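PDB 4RPC: putative alpha/beta hydrolase from Desulfitobacterium hafniense, which probably cleaves its substrate with a serine nucleophile, though the substrate is not known. Local coordinates for residues 43-48 with 255-260; 24-29 with 51-56. All coordinates share one frame; numbering follows the deposited sequence.

Interaction 1: residues 43-48 with 255-260; sequences RDLKDR and LIREIL
D47 and R257 carry the charged part of this contact. Their side chains reach toward each other, tip to tip. OD1 of D47 forms a salt bridge with NH2 of R257 at a short 2.5 Å. OD2 of D47 is also near, 3.1 Å from NH2 of R257. The carboxylate plane is turned 38° from the guanidinium plane, and OD1 approaches the guanidinium at its edge. The R257 chain runs extended from CG to NE (chi3 167°), which carries NE out toward 43-48.

R257 NH2 also gives a weak hydrogen bond to the backbone O of D44, long at 3.4 Å but nearly straight. One nitrogen thus meets both a side chain and a carbonyl near the end of helix 39-45. The carboxylate of D44 turns elsewhere: OD2 bonds to S253 OG and OD1 pairs with R40.

In the alpha/beta hydrolase fold, helices flank a central, mostly parallel sheet. Here helix 39-45 and the last helix, 249-259, are joined.

The apolar part lies beside the charged one and is built on L45. The two methyls of L45 divide the work. CD2 of L45 lies 3.7 Å from CG of R257, and the two side chains slide past each other in opposite directions. CD1 of L45 lies 4.1 Å from CD1 of I256, where the side chains cross at about a right angle. I256 also touches L117 in the sheet. R48, which is exposed, adds a looser contact, its CB 4.1 Å from R257 NH2.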
ATOM      1  N   ARG A  43      -4.072   4.332  16.385  1.00 31.34           N
ATOM      2  CA  ARG A  43      -4.858   4.689  17.561  1.00 35.03           C
ATOM      3  C   ARG A  43      -6.014   3.750  17.825  1.00 35.27           C
ATOM      4  O   ARG A  43      -6.213   3.361  18.971  1.00 33.19           O
ATOM      5  CB  ARG A  43      -5.388   6.120  17.493  1.00 38.74           C
ATOM      6  CG  ARG A  43      -4.286   7.161  17.620  1.00 41.75           C
ATOM      7  CD  ARG A  43      -4.853   8.526  17.983  1.00 45.09           C
ATOM      8  NE  ARG A  43      -5.613   9.056  16.870  1.00 46.85           N
ATOM      9  CZ  ARG A  43      -5.079   9.675  15.813  1.00 49.94           C
ATOM     10  NH1 ARG A  43      -3.760   9.884  15.706  1.00 47.67           N
ATOM     11  NH2 ARG A  43      -5.887  10.126  14.854  1.00 51.65           N
ATOM     12  N   ASP A  44      -6.737   3.346  16.773  1.00 35.87           N
ATOM     13  CA  ASP A  44      -7.863   2.399  16.939  1.00 38.12           C
ATOM     14  C   ASP A  44      -7.452   0.966  17.332  1.00 35.67           C
ATOM     15  O   ASP A  44      -8.187   0.294  18.026  1.00 35.04           O
ATOM     16  CB  ASP A  44      -8.723   2.316  15.686  1.00 39.73           C
ATOM     17  CG  ASP A  44      -9.394   3.619  15.350  1.00 46.51           C
ATOM     18  OD1 ASP A  44      -9.544   4.492  16.256  1.00 50.41           O
ATOM     19  OD2 ASP A  44      -9.766   3.776  14.150  1.00 52.33           O
ATOM     20  N   LEU A  45      -6.301   0.495  16.861  1.00 32.57           N
ATOM     21  CA  LEU A  45      -5.918  -0.885  17.113  1.00 30.62           C
ATOM     22  C   LEU A  45      -4.862  -1.071  18.217  1.00 30.87           C
ATOM     23  O   LEU A  45      -4.627  -2.187  18.624  1.00 29.08           O
ATOM     24  CB  LEU A  45      -5.422  -1.521  15.803  1.00 29.06           C
ATOM     25  CG  LEU A  45      -6.382  -1.448  14.615  1.00 28.40           C
ATOM     26  CD1 LEU A  45      -5.692  -1.940  13.360  1.00 27.02           C
ATOM     27  CD2 LEU A  45      -7.632  -2.273  14.879  1.00 30.10           C
ATOM     28  N   LYS A  46      -4.245  -0.002  18.716  1.00 32.73           N
ATOM     29  CA  LYS A  46      -3.101  -0.162  19.622  1.00 34.54           C
ATOM     30  C   LYS A  46      -3.444  -0.822  20.950  1.00 36.01           C
ATOM     31  O   LYS A  46      -2.588  -1.450  21.551  1.00 34.51           O
ATOM     32  CB  LYS A  46      -2.402   1.163  19.886  1.00 35.94           C
ATOM     33  CG  LYS A  46      -3.184   2.191  20.674  1.00 39.56           C
ATOM     34  CD  LYS A  46      -2.397   3.487  20.641  1.00 43.27           C
ATOM     35  CE  LYS A  46      -3.112   4.654  21.315  1.00 45.79           C
ATOM     36  NZ  LYS A  46      -2.935   4.504  22.781  1.00 52.88           N
ATOM     37  N   ASP A  47      -4.692  -0.671  21.400  1.00 38.46           N
ATOM     38  CA  ASP A  47      -5.169  -1.366  22.600  1.00 40.90           C
ATOM     39  C   ASP A  47      -4.877  -2.886  22.555  1.00 38.88           C
ATOM     40  O   ASP A  47      -4.568  -3.490  23.558  1.00 37.06           O
ATOM     41  CB  ASP A  47      -6.683  -1.089  22.842  1.00 44.54           C
ATOM     42  CG  ASP A  47      -7.621  -1.734  21.765  1.00 48.68           C
ATOM     43  OD1 ASP A  47      -7.447  -1.521  20.527  1.00 47.43           O
ATOM     44  OD2 ASP A  47      -8.570  -2.470  22.159  1.00 52.43           O
ATOM     45  N   ARG A  48      -4.930  -3.478  21.362  1.00 36.31           N
ATOM     46  CA  ARG A  48      -4.976  -4.897  21.228  1.00 37.68           C
ATOM     47  C   ARG A  48      -3.888  -5.479  20.287  1.00 34.48           C
ATOM     48  O   ARG A  48      -3.309  -6.542  20.546  1.00 33.49           O
ATOM     49  CB  ARG A  48      -6.382  -5.235  20.767  1.00 40.55           C
ATOM     50  CG  ARG A  48      -6.501  -6.528  20.007  1.00 46.15           C
ATOM     51  CD  ARG A  48      -6.411  -7.747  20.916  1.00 52.25           C
ATOM     52  NE  ARG A  48      -7.180  -8.844  20.311  1.00 56.51           N
ATOM     53  CZ  ARG A  48      -6.930 -10.140  20.466  1.00 58.52           C
ATOM     54  NH1 ARG A  48      -5.911 -10.574  21.232  1.00 59.49           N
ATOM     55  NH2 ARG A  48      -7.706 -11.008  19.829  1.00 60.42           N
ATOM     56  N   LEU A 255     -12.537  -2.866   9.683  1.00 32.38           N
ATOM     57  CA  LEU A 255     -12.431  -4.000   8.791  1.00 31.69           C
ATOM     58  C   LEU A 255     -11.315  -4.978   9.213  1.00 29.35           C
ATOM     59  O   LEU A 255     -11.495  -6.205   9.174  1.00 28.72           O
ATOM     60  CB  LEU A 255     -12.160  -3.473   7.397  1.00 32.46           C
ATOM     61  CG  LEU A 255     -12.270  -4.464   6.255  1.00 34.08           C
ATOM     62  CD1 LEU A 255     -13.552  -5.271   6.362  1.00 35.45           C
ATOM     63  CD2 LEU A 255     -12.230  -3.687   4.935  1.00 34.63           C
ATOM     64  N   ILE A 256     -10.169  -4.441   9.621  1.00 26.94           N
ATOM     65  CA  ILE A 256      -9.085  -5.276  10.119  1.00 26.57           C
ATOM     66  C   ILE A 256      -9.540  -6.126  11.325  1.00 27.76           C
ATOM     67  O   ILE A 256      -9.288  -7.326  11.383  1.00 26.91           O
ATOM     68  CB  ILE A 256      -7.833  -4.449  10.490  1.00 25.35           C
ATOM     69  CG1 ILE A 256      -7.145  -3.952   9.215  1.00 24.44           C
ATOM     70  CG2 ILE A 256      -6.839  -5.326  11.220  1.00 25.20           C
ATOM     71  CD1 ILE A 256      -6.044  -2.917   9.433  1.00 24.31           C
ATOM     72  N   ARG A 257     -10.225  -5.496  12.264  1.00 30.28           N
ATOM     73  CA  ARG A 257     -10.775  -6.193  13.450  1.00 32.76           C
ATOM     74  C   ARG A 257     -11.743  -7.259  13.013  1.00 33.99           C
ATOM     75  O   ARG A 257     -11.685  -8.358  13.520  1.00 33.97           O
ATOM     76  CB  ARG A 257     -11.531  -5.243  14.399  1.00 35.48           C
ATOM     77  CG  ARG A 257     -10.663  -4.283  15.201  1.00 37.17           C
ATOM     78  CD  ARG A 257     -11.420  -3.568  16.342  1.00 39.96           C
ATOM     79  NE  ARG A 257     -10.490  -2.887  17.272  1.00 41.96           N
ATOM     80  CZ  ARG A 257      -9.993  -3.420  18.395  1.00 45.20           C
ATOM     81  NH1 ARG A 257     -10.329  -4.654  18.778  1.00 46.57           N
ATOM     82  NH2 ARG A 257      -9.132  -2.725  19.143  1.00 47.00           N
ATOM     83  N   GLU A 258     -12.613  -6.934  12.056  1.00 36.37           N
ATOM     84  CA  GLU A 258     -13.651  -7.873  11.573  1.00 40.16           C
ATOM     85  C   GLU A 258     -13.060  -9.084  10.912  1.00 37.98           C
ATOM     86  O   GLU A 258     -13.419 -10.175  11.214  1.00 37.56           O
ATOM     87  CB  GLU A 258     -14.589  -7.196  10.557  1.00 43.91           C
ATOM     88  CG  GLU A 258     -15.572  -6.188  11.157  1.00 48.82           C
ATOM     89  CD  GLU A 258     -16.334  -5.418  10.077  1.00 53.90           C
ATOM     90  OE1 GLU A 258     -15.840  -5.342   8.902  1.00 58.61           O
ATOM     91  OE2 GLU A 258     -17.412  -4.872  10.406  1.00 55.53           O
ATOM     92  N   ILE A 259     -12.121  -8.864  10.016  1.00 35.88           N
ATOM     93  CA  ILE A 259     -11.399  -9.954   9.343  1.00 35.92           C
ATOM     94  C   ILE A 259     -10.590 -10.794  10.305  1.00 35.56           C
ATOM     95  O   ILE A 259     -10.384 -11.964  10.081  1.00 34.65           O
ATOM     96  CB  ILE A 259     -10.451  -9.353   8.272  1.00 36.70           C
ATOM     97  CG1 ILE A 259     -11.278  -8.847   7.082  1.00 38.90           C
ATOM     98  CG2 ILE A 259      -9.346 -10.320   7.850  1.00 35.24           C
ATOM     99  CD1 ILE A 259     -10.491  -7.884   6.183  1.00 39.15           C
ATOM    100  N   LEU A 260     -10.096 -10.198  11.373  1.00 36.42           N
ATOM    101  CA  LEU A 260      -9.368 -10.964  12.375  1.00 37.64           C
ATOM    102  C   LEU A 260     -10.265 -11.613  13.453  1.00 41.83           C
ATOM    103  O   LEU A 260      -9.814 -11.966  14.540  1.00 42.66           O
ATOM    104  CB  LEU A 260      -8.292 -10.089  13.009  1.00 36.44           C
ATOM    105  CG  LEU A 260      -7.225  -9.628  12.018  1.00 34.21           C
ATOM    106  CD1 LEU A 260      -6.167  -8.834  12.775  1.00 33.74           C
ATOM    107  CD2 LEU A 260      -6.621 -10.841  11.303  1.00 33.57           C
TER

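Interaction 2: residues 24-29 with 51-56; sequences VLLIHG and LLIPEL
H28 meets L56 with its CG held between the backbone N and the carbonyl carbon (chi1 72°). The ring lies with one face against L56, whose CG is 3.4 Å from CE1 of H28. The ring's ND1 donates to the backbone O of G29 at 2.8 Å, almost in the ring plane, which fixes its rotation. An alanine in place of this histidine would probably leave G29 O without this donor and open a gap beside L56.

Strands 24-27 and 51-54 are parallel neighbours in the sheet of the alpha/beta hydrolase fold. V24 O accepts from L52 N at 2.9 Å, and L52 O accepts from L26 N at 3.0 Å. P54 has no N-H, so it cannot continue the pattern to L26 O. A water takes over, donating to L26 O and P54 O and accepting from H28 N. Beyond the strand, H28 and G29 begin the loop that, as in related hydrolases, is likely to shape the oxyanion hole.

Side chains pair across the strands. L51 CD1 lies 3.9 Å from V24 CB on one face. On the face of L25 and L52, L25 CD2 reaches across to P54 CD at a tight 3.5 Å, the side chains crossing at about a right angle.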
ATOM      1  N   VAL A  24      -0.112  -6.981  13.029  1.00 21.92           N
ATOM      2  CA  VAL A  24      -0.715  -6.334  11.924  1.00 21.80           C
ATOM      3  C   VAL A  24       0.336  -5.384  11.286  1.00 20.21           C
ATOM      4  O   VAL A  24       0.839  -4.453  11.932  1.00 19.00           O
ATOM      5  CB  VAL A  24      -1.951  -5.566  12.412  1.00 23.09           C
ATOM      6  CG1 VAL A  24      -2.586  -4.757  11.292  1.00 24.25           C
ATOM      7  CG2 VAL A  24      -2.990  -6.545  12.998  1.00 26.20           C
ATOM      8  N   LEU A  25       0.653  -5.623  10.030  1.00 19.54           N
ATOM      9  CA  LEU A  25       1.633  -4.795   9.267  1.00 19.66           C
ATOM     10  C   LEU A  25       0.919  -3.794   8.391  1.00 17.85           C
ATOM     11  O   LEU A  25       0.051  -4.176   7.638  1.00 17.39           O
ATOM     12  CB  LEU A  25       2.439  -5.702   8.314  1.00 21.88           C
ATOM     13  CG  LEU A  25       3.935  -5.830   8.312  1.00 24.60           C
ATOM     14  CD1 LEU A  25       4.346  -6.568   7.051  1.00 25.71           C
ATOM     15  CD2 LEU A  25       4.713  -4.537   8.406  1.00 25.53           C
ATOM     16  N   LEU A  26       1.328  -2.540   8.434  1.00 17.28           N
ATOM     17  CA  LEU A  26       0.726  -1.503   7.665  1.00 18.32           C
ATOM     18  C   LEU A  26       1.765  -0.872   6.775  1.00 17.78           C
ATOM     19  O   LEU A  26       2.736  -0.246   7.299  1.00 18.38           O
ATOM     20  CB  LEU A  26       0.171  -0.432   8.589  1.00 19.27           C
ATOM     21  CG  LEU A  26      -0.787  -0.905   9.649  1.00 20.74           C
ATOM     22  CD1 LEU A  26      -1.059   0.242  10.609  1.00 22.22           C
ATOM     23  CD2 LEU A  26      -2.084  -1.356   9.035  1.00 21.42           C
ATOM     24  N   ILE A  27       1.568  -1.028   5.449  1.00 16.79           N
ATOM     25  CA  ILE A  27       2.569  -0.618   4.428  1.00 16.22           C
ATOM     26  C   ILE A  27       2.028   0.466   3.571  1.00 16.10           C
ATOM     27  O   ILE A  27       1.060   0.270   2.840  1.00 15.81           O
ATOM     28  CB  ILE A  27       3.057  -1.792   3.553  1.00 17.53           C
ATOM     29  CG1 ILE A  27       3.405  -3.018   4.393  1.00 18.29           C
ATOM     30  CG2 ILE A  27       4.274  -1.376   2.731  1.00 18.21           C
ATOM     31  CD1 ILE A  27       3.811  -4.260   3.591  1.00 19.32           C
ATOM     32  N   HIS A  28       2.629   1.645   3.695  1.00 17.46           N
ATOM     33  CA  HIS A  28       2.222   2.826   2.962  1.00 18.13           C
ATOM     34  C   HIS A  28       2.650   2.815   1.500  1.00 17.97           C
ATOM     35  O   HIS A  28       3.386   1.934   1.061  1.00 17.86           O
ATOM     36  CB  HIS A  28       2.724   4.089   3.661  1.00 19.79           C
ATOM     37  CG  HIS A  28       4.211   4.332   3.555  1.00 18.96           C
ATOM     38  ND1 HIS A  28       4.784   4.889   2.439  1.00 19.36           N
ATOM     39  CD2 HIS A  28       5.206   4.229   4.467  1.00 20.48           C
ATOM     40  CE1 HIS A  28       6.088   5.020   2.619  1.00 19.84           C
ATOM     41  NE2 HIS A  28       6.375   4.636   3.842  1.00 20.88           N
ATOM     42  N   GLY A  29       2.139   3.761   0.731  1.00 18.03           N
ATOM     43  CA  GLY A  29       2.439   3.808  -0.705  1.00 18.38           C
ATOM     44  C   GLY A  29       3.510   4.832  -1.079  1.00 18.43           C
ATOM     45  O   GLY A  29       4.050   5.566  -0.222  1.00 17.58           O
ATOM     46  N   LEU A  51       1.218  -3.317  16.064  1.00 25.13           N
ATOM     47  CA  LEU A  51       1.266  -2.644  14.788  1.00 25.24           C
ATOM     48  C   LEU A  51       2.709  -2.510  14.403  1.00 23.08           C
ATOM     49  O   LEU A  51       3.520  -1.996  15.158  1.00 23.63           O
ATOM     50  CB  LEU A  51       0.624  -1.234  14.860  1.00 25.66           C
ATOM     51  CG  LEU A  51      -0.901  -1.091  15.013  1.00 27.04           C
ATOM     52  CD1 LEU A  51      -1.665  -2.274  14.423  1.00 25.03           C
ATOM     53  CD2 LEU A  51      -1.329  -0.852  16.439  1.00 27.37           C
ATOM     54  N   LEU A  52       3.022  -2.972  13.224  1.00 21.70           N
ATOM     55  CA  LEU A  52       4.326  -2.779  12.647  1.00 22.38           C
ATOM     56  C   LEU A  52       4.235  -1.963  11.364  1.00 21.38           C
ATOM     57  O   LEU A  52       3.559  -2.376  10.406  1.00 20.86           O
ATOM     58  CB  LEU A  52       4.882  -4.167  12.348  1.00 23.73           C
ATOM     59  CG  LEU A  52       4.824  -5.166  13.521  1.00 23.78           C
ATOM     60  CD1 LEU A  52       4.901  -6.611  13.027  1.00 23.65           C
ATOM     61  CD2 LEU A  52       5.956  -4.832  14.467  1.00 25.43           C
ATOM     62  N   ILE A  53       4.948  -0.845  11.306  1.00 21.36           N
ATOM     63  CA  ILE A  53       4.818   0.093  10.226  1.00 22.39           C
ATOM     64  C   ILE A  53       6.162   0.426   9.597  1.00 23.87           C
ATOM     65  O   ILE A  53       6.963   1.133  10.171  1.00 26.53           O
ATOM     66  CB  ILE A  53       4.136   1.406  10.670  1.00 23.20           C
ATOM     67  CG1 ILE A  53       2.911   1.134  11.606  1.00 23.86           C
ATOM     68  CG2 ILE A  53       3.701   2.206   9.472  1.00 21.77           C
ATOM     69  CD1 ILE A  53       3.256   1.082  13.044  1.00 24.52           C
ATOM     70  N   PRO A  54       6.442  -0.118   8.412  1.00 24.09           N
ATOM     71  CA  PRO A  54       7.726   0.234   7.832  1.00 24.63           C
ATOM     72  C   PRO A  54       7.760   1.626   7.186  1.00 24.09           C
ATOM     73  O   PRO A  54       6.732   2.179   6.849  1.00 23.92           O
ATOM     74  CB  PRO A  54       7.904  -0.827   6.741  1.00 25.04           C
ATOM     75  CG  PRO A  54       6.539  -1.376   6.475  1.00 23.13           C
ATOM     76  CD  PRO A  54       5.852  -1.304   7.790  1.00 23.00           C
ATOM     77  N   GLU A  55       8.948   2.178   6.993  1.00 24.21           N
ATOM     78  CA  GLU A  55       9.150   3.280   6.047  1.00 24.24           C
ATOM     79  C   GLU A  55       9.659   2.723   4.745  1.00 23.82           C
ATOM     80  O   GLU A  55      10.636   1.991   4.732  1.00 23.81           O
ATOM     81  CB  GLU A  55      10.229   4.182   6.570  1.00 26.49           C
ATOM     82  CG  GLU A  55       9.874   4.823   7.864  1.00 28.63           C
ATOM     83  CD  GLU A  55      10.980   5.714   8.401  1.00 31.74           C
ATOM     84  OE1 GLU A  55      12.083   5.838   7.758  1.00 32.06           O
ATOM     85  OE2 GLU A  55      10.707   6.257   9.487  1.00 31.94           O
ATOM     86  N   LEU A  56       9.004   3.008   3.643  1.00 22.73           N
ATOM     87  CA  LEU A  56       9.570   2.657   2.350  1.00 21.57           C
ATOM     88  C   LEU A  56      10.876   3.432   2.182  1.00 22.16           C
ATOM     89  O   LEU A  56      11.031   4.544   2.690  1.00 22.16           O
ATOM     90  CB  LEU A  56       8.603   3.001   1.220  1.00 21.59           C
ATOM     91  CG  LEU A  56       7.282   2.228   1.121  1.00 20.98           C
ATOM     92  CD1 LEU A  56       6.560   2.659  -0.148  1.00 20.52           C
ATOM     93  CD2 LEU A  56       7.591   0.772   1.028  1.00 20.86           C
TER
HETATM   94  O   HOH W   1       4.065   1.757   6.223  1.00 15.16           O

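The two interactions alternate along the chain: 24-29, 43-48, 51-56 and last 255-260. Their centres are about 15 Å apart. Interaction 2 joins two strands within the sheet and lies near the centre of the chain. Interaction 1 joins two helices farther out. Helix 39-45 is followed directly by strand 50-54, so it links them through the chain. The two also touch. K46 CA packs on L51 CD2, L260 CD1 on V24 CG2, and I256 CD1 on L26 CD2. The helices of interaction 1 therefore lie over the sheet face that carries V24 and L51. Together they bring the C-terminal helix against the N-terminal part of the hydrolase fold.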